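Local coordinates for protein phospholyase (PDB 5G4I) that uses pyridoxal phosphate to act as a phospholyase, although it is a homologue of the class III transaminases, at residues G245-S250 and P274-M279. Residues are numbered along the deposited sequence; the frame is centred on the assembly and turned at random.
Sequences GGLVIS and PELVTM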
loop_
_atom_site.group_PDB
_atom_site.type_symbol
_atom_site.label_atom_id
_atom_site.label_comp_id
_atom_site.label_asym_id
_atom_site.label_seq_id
_atom_site.Cartn_x
_atom_site.Cartn_y
_atom_site.Cartn_z
ATOM N N GLY A 245 11.421 7.877 -26.602
ATOM C CA GLY A 245 10.021 7.594 -26.364
ATOM C C GLY A 245 9.643 7.264 -24.916
ATOM O O GLY A 245 8.565 6.740 -24.683
ATOM N N GLY A 246 10.490 7.629 -24.011
ATOM C CA GLY A 246 10.286 7.348 -22.559
ATOM C C GLY A 246 9.902 8.583 -21.751
ATOM O O GLY A 246 9.836 9.732 -22.261
ATOM N N LEU A 247 9.672 8.367 -20.438
ATOM C CA LEU A 247 9.244 9.390 -19.464
ATOM C C LEU A 247 10.243 9.469 -18.319
ATOM O O LEU A 247 11.003 8.535 -18.041
ATOM C CB LEU A 247 7.842 9.052 -18.867
ATOM C CG LEU A 247 6.716 8.803 -19.888
ATOM C CD1 LEU A 247 5.411 8.386 -19.222
ATOM C CD2 LEU A 247 6.470 10.044 -20.735
ATOM N N VAL A 248 10.159 10.569 -17.600
ATOM C CA VAL A 248 10.976 10.792 -16.381
ATOM C C VAL A 248 10.098 10.744 -15.132
ATOM O O VAL A 248 9.058 11.450 -15.067
ATOM C CB VAL A 248 11.709 12.154 -16.441
ATOM C CG1 VAL A 248 12.472 12.387 -15.106
ATOM C CG2 VAL A 248 12.658 12.200 -17.650
ATOM N N ILE A 249 10.502 9.902 -14.145
ATOM C CA ILE A 249 9.828 9.806 -12.847
ATOM C C ILE A 249 10.822 10.381 -11.772
ATOM O O ILE A 249 11.897 9.811 -11.561
ATOM C CB ILE A 249 9.420 8.386 -12.398
ATOM C CG1 ILE A 249 8.515 7.666 -13.450
ATOM C CG2 ILE A 249 8.672 8.439 -11.025
ATOM C CD1 ILE A 249 8.420 6.174 -13.220
ATOM N N SER A 250 10.392 11.452 -11.053
ATOM C CA SER A 250 11.125 11.860 -9.810
ATOM C C SER A 250 10.492 11.195 -8.601
ATOM O O SER A 250 9.285 11.505 -8.315
ATOM C CB SER A 250 11.114 13.385 -9.618
ATOM O OG SER A 250 11.889 13.746 -8.479
ATOM N N PRO A 274 9.571 16.695 -14.592
ATOM C CA PRO A 274 9.120 15.320 -14.825
ATOM C C PRO A 274 7.665 15.189 -15.245
ATOM O O PRO A 274 6.811 16.021 -14.860
ATOM C CB PRO A 274 9.340 14.635 -13.451
ATOM C CG PRO A 274 10.020 15.574 -12.646
ATOM C CD PRO A 274 9.811 16.970 -13.171
ATOM N N GLU A 275 7.332 14.102 -15.966
ATOM C CA GLU A 275 5.985 13.740 -16.295
ATOM C C GLU A 275 5.205 13.105 -15.105
ATOM O O GLU A 275 3.975 13.143 -15.063
ATOM C CB GLU A 275 5.836 12.825 -17.495
ATOM C CG GLU A 275 6.336 13.439 -18.800
ATOM C CD GLU A 275 7.806 13.187 -19.098
ATOM O OE1 GLU A 275 8.670 12.918 -18.218
ATOM O OE2 GLU A 275 8.198 13.310 -20.340
ATOM N N LEU A 276 5.997 12.468 -14.208
ATOM C CA LEU A 276 5.429 11.707 -13.078
ATOM C C LEU A 276 6.308 11.999 -11.853
ATOM O O LEU A 276 7.552 12.031 -11.938
ATOM C CB LEU A 276 5.581 10.160 -13.363
ATOM C CG LEU A 276 4.613 9.621 -14.490
ATOM C CD1 LEU A 276 5.223 8.384 -15.213
ATOM C CD2 LEU A 276 3.250 9.334 -13.924
ATOM N N VAL A 277 5.597 12.233 -10.726
ATOM C CA VAL A 277 6.256 12.534 -9.397
ATOM C C VAL A 277 5.617 11.628 -8.342
ATOM O O VAL A 277 4.397 11.599 -8.230
ATOM C CB VAL A 277 6.132 14.040 -8.993
ATOM C CG1 VAL A 277 6.833 14.269 -7.682
ATOM C CG2 VAL A 277 6.695 14.930 -10.067
ATOM N N THR A 278 6.457 10.853 -7.652
ATOM C CA THR A 278 5.926 9.925 -6.595
ATOM C C THR A 278 6.357 10.441 -5.213
ATOM O O THR A 278 7.366 11.104 -5.033
ATOM C CB THR A 278 6.424 8.481 -6.852
ATOM O OG1 THR A 278 7.845 8.490 -6.836
ATOM C CG2 THR A 278 5.927 7.941 -8.198
ATOM N N MET A 279 5.575 10.073 -4.195
ATOM C CA MET A 279 5.803 10.579 -2.826
ATOM C C MET A 279 5.207 9.560 -1.830
ATOM O O MET A 279 4.394 8.675 -2.147
ATOM C CB MET A 279 5.263 11.980 -2.689
ATOM C CG MET A 279 3.843 12.034 -2.870
ATOM S SD MET A 279 3.183 13.780 -3.151
ATOM C CE MET A 279 3.814 14.276 -4.383
#
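Ser250 N bonds Leu276 O at 3.0 Å and Ser250 O takes Thr278 N, also at 3.0 Å, which zips strands 247-250 and 276-279 together in parallel, their axes 23° apart. Ahead of the first bridge, Ile249 with Leu276, the Glu275 side chain stands in for backbone: its chain bends about CB-CG (chi2 89°), which swings CD back toward Val248, and Glu275 OE1 accepts Val248 N at 2.8 Å, the N-H coming from above the carboxylate plane. Leu247 CD2 lies 3.7 Å from Glu275 OE2, which also forms a salt bridge with Arg242 of helix 233-243. An alanine in place of Glu275 would probably leave Val248 N and the Arg242 charge without their mates. These are neighbouring strands of the mixed seven-stranded sheet in the large domain of a fold-type I PLP enzyme, with 290-294 antiparallel beyond 276-279. On the face turned to helix 120-135, Leu276 CD1 packs against Ile249 CG1 (3.8 Å) and Leu247 CD1, while Ile249 CG2 meets Thr278 CG2 at 4.0 Å. Thr278, whose OG1 bonds Asn124 of the cofactor pocket, has its side chain about 6 Å from the bound pyridoxal phosphate. On the other face the Pro274 ring sets CG 3.9 Å from Ser250 CB, and Ser250 OG bonds Glu252.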